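Local coordinates for protein fructuronate-tagaturonate epimerase UxaE from Cohnella laeviribosi in complex with 1 glycerol (Cohnella laeviribosi, PDB 6IL9) that catalyses the interconversion of fructuronate and tagaturonate by epimerisation, probably at a zinc site in its TIM barrel, at residues I8-A13 with K35-K40; Q32-K35 with K40-V43; C65-E70 with A142-F147. All blocks are in the same frame, centred on the assembly; numbering follows the deposited sequence.

In the fold
The three contacts lie on the same side of the chain's centre. Contacts 1 and 2 overlap along the chain, and contact 3 follows both; their centres lie progressively nearer the centre of the chain. Contact 1 ties helix 2-12 to the turn between strands 29-36 and 39-45. Contact 2 is the ladder of that hairpin, centred about 8 Å from the centre of contact 1; the two share Lys35 and Lys40. Contact 3 is centred about 10 Å from contact 2 and 17 Å from contact 1. It leaves the same five-stranded antiparallel sheet by strand 62-66, the neighbour of 39-45, and reaches helix 135-149, between barrel strands 117-124 and 156-162 in the chain. The N-terminal sheet is thus joined to the outside of the barrel.

Contact 1. Residues I8-A13 with K35-K40; sequences IERLAA and KAEGRK
Arg10 and Glu37 form a two-pronged salt bridge between helix 2-12 and the tip of a beta hairpin. The turn is type I', from Ala36 to Arg39, and Glu37 is its second residue. Arg10 presents the end of its guanidinium, with NH1 and NH2 each taking one carboxylate oxygen. NH2 to Glu37 OE2 is the shorter bond at 2.7 Å and the straighter one, with 158° at the hydrogen. OE2 lies in the guanidinium plane, but NH2 meets it from above the carboxylate plane. The two flat groups are turned 55° against each other, so the pair is twisted. The Glu37 chain bends at chi2 (74°), which swings its carboxylate back to the helix. The Arg10 chain bends at chi3, and its NE is hydrogen-bonded to Ser6 OG one turn earlier. This further bond probably helps to fix the guanidinium. A leucine in place of Arg10 would probably leave the Glu37 carboxylate without its charged mate and the turn without this tie to the helix. The contact is at the surface. The other prong runs from Arg10 NH1 to Glu37 OE1, 2.9 Å, on the syn side of the carboxylate but tilted out of both flat groups.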
# COMPACT_ATOMS: atom_id res chain seq x y z
N ILE A 8 10.91 -34.05 6.95
CA ILE A 8 12.33 -33.98 7.27
C ILE A 8 13.10 -35.08 6.55
O ILE A 8 14.19 -34.85 6.02
CB ILE A 8 12.52 -34.06 8.80
CG1 ILE A 8 12.01 -32.78 9.46
CG2 ILE A 8 13.99 -34.28 9.14
CD1 ILE A 8 11.74 -32.92 10.95
N GLU A 9 12.54 -36.29 6.49
CA GLU A 9 13.22 -37.38 5.81
C GLU A 9 13.30 -37.14 4.31
O GLU A 9 14.35 -37.35 3.69
CB GLU A 9 12.53 -38.72 6.13
CG GLU A 9 12.97 -39.28 7.48
CD GLU A 9 12.07 -40.40 8.00
OE1 GLU A 9 12.27 -40.83 9.16
OE2 GLU A 9 11.17 -40.84 7.26
N ARG A 10 12.20 -36.65 3.71
CA ARG A 10 12.24 -36.35 2.28
C ARG A 10 13.17 -35.18 1.97
O ARG A 10 13.76 -35.13 0.89
CB ARG A 10 10.83 -36.05 1.77
CG ARG A 10 9.98 -37.31 1.71
CD ARG A 10 8.59 -37.03 1.23
NE ARG A 10 7.75 -36.43 2.26
CZ ARG A 10 7.10 -35.28 2.10
NH1 ARG A 10 7.20 -34.60 0.97
NH2 ARG A 10 6.33 -34.82 3.08
N LEU A 11 13.29 -34.22 2.89
CA LEU A 11 14.25 -33.15 2.71
C LEU A 11 15.67 -33.71 2.66
O LEU A 11 16.47 -33.34 1.79
CB LEU A 11 14.11 -32.13 3.85
CG LEU A 11 15.13 -31.00 3.85
CD1 LEU A 11 15.01 -30.17 2.59
CD2 LEU A 11 14.93 -30.13 5.07
N ALA A 12 15.99 -34.62 3.59
CA ALA A 12 17.30 -35.27 3.58
C ALA A 12 17.54 -35.99 2.26
O ALA A 12 18.66 -36.00 1.74
CB ALA A 12 17.41 -36.23 4.76
N ALA A 13 16.49 -36.60 1.69
CA ALA A 13 16.60 -37.33 0.43
C ALA A 13 16.58 -36.42 -0.79
O ALA A 13 16.65 -36.93 -1.91
CB ALA A 13 15.46 -38.35 0.31
N LYS A 35 9.25 -25.75 0.99
CA LYS A 35 7.83 -25.90 0.74
C LYS A 35 7.52 -27.38 0.60
O LYS A 35 8.18 -28.07 -0.19
CB LYS A 35 7.40 -25.15 -0.52
CG LYS A 35 5.89 -25.19 -0.72
CD LYS A 35 5.48 -24.26 -1.84
CE LYS A 35 3.97 -24.22 -2.02
NZ LYS A 35 3.66 -23.37 -3.21
N ALA A 36 6.55 -27.86 1.37
CA ALA A 36 6.13 -29.26 1.30
C ALA A 36 4.61 -29.35 1.40
O ALA A 36 4.01 -28.75 2.30
CB ALA A 36 6.77 -30.09 2.41
N GLU A 37 4.00 -30.12 0.50
CA GLU A 37 2.56 -30.36 0.50
C GLU A 37 1.78 -29.05 0.53
O GLU A 37 0.83 -28.88 1.29
CB GLU A 37 2.15 -31.25 1.68
CG GLU A 37 2.53 -32.71 1.50
CD GLU A 37 4.01 -32.93 1.66
OE1 GLU A 37 4.70 -33.12 0.64
OE2 GLU A 37 4.48 -32.88 2.82
N GLY A 38 2.22 -28.10 -0.29
CA GLY A 38 1.51 -26.85 -0.46
C GLY A 38 1.69 -25.84 0.66
O GLY A 38 1.00 -24.82 0.66
N ARG A 39 2.59 -26.09 1.60
CA ARG A 39 2.81 -25.19 2.72
C ARG A 39 4.30 -24.93 2.90
O ARG A 39 5.13 -25.83 2.73
CB ARG A 39 2.23 -25.76 4.01
CG ARG A 39 2.28 -24.78 5.17
CD ARG A 39 2.16 -25.51 6.49
NE ARG A 39 0.76 -25.76 6.83
CZ ARG A 39 -0.03 -24.88 7.43
NH1 ARG A 39 0.43 -23.68 7.75
NH2 ARG A 39 -1.29 -25.20 7.70
N LYS A 40 4.64 -23.69 3.26
CA LYS A 40 6.02 -23.32 3.56
C LYS A 40 6.37 -23.60 5.02
O LYS A 40 5.51 -23.56 5.90
CB LYS A 40 6.24 -21.84 3.24
CG LYS A 40 6.08 -21.49 1.77
CD LYS A 40 6.29 -19.99 1.51
CE LYS A 40 6.15 -19.67 0.03
NZ LYS A 40 6.32 -18.21 -0.26

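Contact 2. Residues Q32-K35 with K40-V43; sequences QMIK and KYLV
Ile34 and Tyr41 face each other as a hydrogen-bonded pair, as do Gln32 and Val43. Ile34 N gives a bond of 2.9 Å to Tyr41 O, and Tyr41 N returns one to Ile34 O. Met33 with Leu42 and Lys35 with Lys40 are the non-hydrogen-bonded pairs between and beyond them.

The Ile34 side chain can be followed outward. From CB, CG1 takes the place between the backbone N and the carbonyl carbon (chi1 65°). There it lies 3.9 Å from Tyr41 CB, beside Tyr41 O and Val43 CG2. CG2 is set beside the backbone N and is 3.9 Å from Val43 CG2. CD1, at the tip, comes closest to the same methyl, Val43 CG2, at 3.7 Å, and also approaches the Tyr41 ring obliquely. Ile34 lies crosswise to Val43. Helix 2-12 packs on this face of the sheet, with Ile7 against Ile34 and Tyr41 and Leu11 against Val43.

On the other face Met33 CE touches Leu42 CD2 at 4.1 Å. Lys35 NZ and Lys40 NZ are 6.5 Å apart; the first has a salt bridge to Glu469, the second a hydrogen bond to Gln148. Leu42 also bonds through its backbone to Cys65, which adds strand 62-66. This is the ladder of an antiparallel beta hairpin inside a larger twisted sheet.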
# COMPACT_ATOMS: atom_id res chain seq x y z
N GLN A 32 16.74 -22.50 7.00
CA GLN A 32 16.34 -22.31 5.62
C GLN A 32 14.83 -22.44 5.55
O GLN A 32 14.18 -22.87 6.51
CB GLN A 32 17.01 -23.32 4.69
CG GLN A 32 16.59 -24.75 4.92
CD GLN A 32 17.43 -25.72 4.12
OE1 GLN A 32 18.58 -25.44 3.78
NE2 GLN A 32 16.85 -26.87 3.80
N MET A 33 14.26 -22.07 4.40
CA MET A 33 12.84 -22.20 4.13
C MET A 33 12.61 -23.24 3.05
O MET A 33 13.39 -23.35 2.09
CB MET A 33 12.22 -20.86 3.71
CG MET A 33 10.70 -20.86 3.68
SD MET A 33 9.96 -19.23 3.33
CE MET A 33 10.96 -18.29 4.56
N ILE A 34 11.53 -24.02 3.20
CA ILE A 34 11.18 -25.08 2.28
C ILE A 34 9.69 -24.96 1.97
O ILE A 34 8.95 -24.21 2.61
CB ILE A 34 11.48 -26.48 2.84
CG1 ILE A 34 10.61 -26.74 4.07
CG2 ILE A 34 12.96 -26.61 3.19
CD1 ILE A 34 10.57 -28.21 4.50
N LYS A 35 9.25 -25.75 0.99
CA LYS A 35 7.83 -25.90 0.74
C LYS A 35 7.52 -27.38 0.60
O LYS A 35 8.18 -28.07 -0.19
CB LYS A 35 7.40 -25.15 -0.52
CG LYS A 35 5.89 -25.19 -0.72
CD LYS A 35 5.48 -24.26 -1.84
CE LYS A 35 3.97 -24.22 -2.02
NZ LYS A 35 3.66 -23.37 -3.21
N LYS A 40 4.64 -23.69 3.26
CA LYS A 40 6.02 -23.32 3.56
C LYS A 40 6.37 -23.60 5.02
O LYS A 40 5.51 -23.56 5.90
CB LYS A 40 6.24 -21.84 3.24
CG LYS A 40 6.08 -21.49 1.77
CD LYS A 40 6.29 -19.99 1.51
CE LYS A 40 6.15 -19.67 0.03
NZ LYS A 40 6.32 -18.21 -0.26
N TYR A 41 7.65 -23.87 5.26
CA TYR A 41 8.18 -24.12 6.60
C TYR A 41 9.58 -23.54 6.74
O TYR A 41 10.31 -23.39 5.75
CB TYR A 41 8.28 -25.62 6.93
CG TYR A 41 6.98 -26.39 6.90
CD1 TYR A 41 6.17 -26.48 8.03
CD2 TYR A 41 6.58 -27.05 5.74
CE1 TYR A 41 4.98 -27.19 8.00
CE2 TYR A 41 5.40 -27.75 5.70
CZ TYR A 41 4.61 -27.83 6.83
OH TYR A 41 3.43 -28.54 6.78
N LEU A 42 9.96 -23.25 7.99
CA LEU A 42 11.36 -23.07 8.36
C LEU A 42 11.94 -24.40 8.81
O LEU A 42 11.25 -25.19 9.47
CB LEU A 42 11.53 -22.07 9.50
CG LEU A 42 11.12 -20.61 9.40
CD1 LEU A 42 11.52 -19.90 10.70
CD2 LEU A 42 11.80 -19.97 8.20
N VAL A 43 13.19 -24.65 8.46
CA VAL A 43 13.94 -25.82 8.91
C VAL A 43 15.20 -25.32 9.60
O VAL A 43 16.04 -24.67 8.96
CB VAL A 43 14.30 -26.77 7.75
CG1 VAL A 43 15.08 -27.97 8.27
CG2 VAL A 43 13.05 -27.23 7.01

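Contact 3. Residues C65-E70 with A142-F147; sequences CELSHE and AAYAVF
Tyr144 reaches from helix 135-149 to the bend between strand 62-66 and helix 69-78, where it meets Leu67 and Ser68. The helix belongs to the outer layer of the TIM barrel, and the bend leaves the N-terminal antiparallel sheet. Leu67 is the centre of an inverse gamma turn. Its CG sits over the middle of the Tyr144 ring, 3.6 Å from the centroid and 7° off the ring normal. This is a CH-pi contact. Leu67 and Tyr144 run antiparallel, one alongside the other. Leu67 CB therefore lies toward the phenol end, 3.8 Å from Tyr144 CE2, while CD2 lies toward the ring's root, 4.1 Å from Tyr144 CG.

The Leu67 side chain has an unusual first torsion, with chi1 at -94°, well away from a staggered value. That rotation sets CG above the ring centre and sends CD2 on toward the ring's root. Tyr144 has CG anti to its carbonyl carbon (chi1 -81°), and the ring extends from the helix toward the bend. Neighbours add to the packing: Asn71 and Leu75 of helix 69-78 touch Tyr144, and Lys40 touches Leu67.

Ser68 is the N-cap of helix 69-78. Its OG takes the backbone N of Asn71. Its backbone carbonyl is a separate group, and it meets the tyrosine. Ser68 O lies at the ring edge, near the ring plane. The Tyr144 hydroxyl donates a hydrogen bond to a lone pair of that oxygen, in the carbonyl plane, with OH to Ser68 O at 2.7 Å.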
# COMPACT_ATOMS: atom_id res chain seq x y z
N CYS A 65 9.40 -25.91 11.41
CA CYS A 65 8.65 -24.83 12.04
C CYS A 65 7.67 -24.21 11.07
O CYS A 65 8.01 -23.94 9.91
CB CYS A 65 9.57 -23.72 12.56
SG CYS A 65 11.02 -24.30 13.46
N GLU A 66 6.46 -23.94 11.56
CA GLU A 66 5.47 -23.20 10.79
C GLU A 66 5.87 -21.73 10.71
O GLU A 66 6.58 -21.20 11.56
CB GLU A 66 4.10 -23.33 11.45
CG GLU A 66 3.67 -24.76 11.67
CD GLU A 66 2.80 -25.26 10.54
OE1 GLU A 66 2.67 -24.54 9.53
OE2 GLU A 66 2.24 -26.37 10.68
N LEU A 67 5.37 -21.07 9.66
CA LEU A 67 5.62 -19.63 9.49
C LEU A 67 4.67 -18.83 10.37
O LEU A 67 3.82 -18.06 9.90
CB LEU A 67 5.46 -19.25 8.03
CG LEU A 67 6.73 -19.23 7.16
CD1 LEU A 67 7.54 -20.49 7.32
CD2 LEU A 67 6.39 -18.98 5.70
N SER A 68 4.82 -19.00 11.69
CA SER A 68 3.93 -18.39 12.66
C SER A 68 4.39 -16.99 13.03
O SER A 68 5.53 -16.58 12.78
CB SER A 68 3.84 -19.26 13.92
OG SER A 68 5.14 -19.43 14.46
N HIS A 69 3.48 -16.24 13.66
CA HIS A 69 3.86 -14.93 14.16
C HIS A 69 4.98 -15.03 15.19
O HIS A 69 5.95 -14.27 15.14
CB HIS A 69 2.64 -14.21 14.75
CG HIS A 69 2.98 -12.90 15.37
ND1 HIS A 69 3.53 -11.86 14.65
CD2 HIS A 69 2.90 -12.46 16.65
CE1 HIS A 69 3.74 -10.83 15.45
NE2 HIS A 69 3.38 -11.17 16.68
N GLU A 70 4.87 -15.98 16.11
CA GLU A 70 5.88 -16.08 17.16
C GLU A 70 7.25 -16.40 16.58
O GLU A 70 8.26 -15.86 17.05
CB GLU A 70 5.47 -17.12 18.21
CG GLU A 70 4.39 -16.62 19.19
CD GLU A 70 4.79 -15.36 19.97
OE1 GLU A 70 5.98 -15.23 20.36
OE2 GLU A 70 3.91 -14.50 20.19
N ALA A 142 5.65 -9.91 5.09
CA ALA A 142 6.79 -9.17 4.56
C ALA A 142 8.11 -9.67 5.14
O ALA A 142 9.10 -9.79 4.41
CB ALA A 142 6.63 -7.68 4.84
N ALA A 143 8.15 -9.94 6.44
CA ALA A 143 9.39 -10.41 7.06
C ALA A 143 9.80 -11.77 6.51
O ALA A 143 10.99 -12.01 6.24
CB ALA A 143 9.23 -10.49 8.59
N TYR A 144 8.84 -12.67 6.36
CA TYR A 144 9.17 -13.98 5.82
C TYR A 144 9.57 -13.89 4.35
O TYR A 144 10.37 -14.69 3.87
CB TYR A 144 7.99 -14.92 6.01
CG TYR A 144 7.90 -15.53 7.39
CD1 TYR A 144 8.94 -16.29 7.90
CD2 TYR A 144 6.77 -15.35 8.17
CE1 TYR A 144 8.86 -16.86 9.16
CE2 TYR A 144 6.68 -15.92 9.45
CZ TYR A 144 7.72 -16.67 9.92
OH TYR A 144 7.62 -17.24 11.17
N ALA A 145 9.01 -12.91 3.63
CA ALA A 145 9.36 -12.73 2.23
C ALA A 145 10.82 -12.32 2.07
O ALA A 145 11.53 -12.87 1.21
CB ALA A 145 8.45 -11.69 1.59
N VAL A 146 11.29 -11.34 2.85
CA VAL A 146 12.68 -10.93 2.66
C VAL A 146 13.62 -12.03 3.14
O VAL A 146 14.73 -12.16 2.62
CB VAL A 146 13.00 -9.58 3.34
CG1 VAL A 146 12.17 -8.47 2.73
CG2 VAL A 146 12.82 -9.66 4.85
N PHE A 147 13.20 -12.82 4.12
CA PHE A 147 14.01 -13.96 4.55
C PHE A 147 14.09 -15.01 3.45
O PHE A 147 15.18 -15.48 3.11
CB PHE A 147 13.44 -14.54 5.85
CG PHE A 147 14.31 -15.60 6.50
CD1 PHE A 147 15.35 -15.24 7.35
CD2 PHE A 147 14.07 -16.94 6.27
CE1 PHE A 147 16.14 -16.21 7.95
CE2 PHE A 147 14.86 -17.92 6.87
CZ PHE A 147 15.90 -17.54 7.71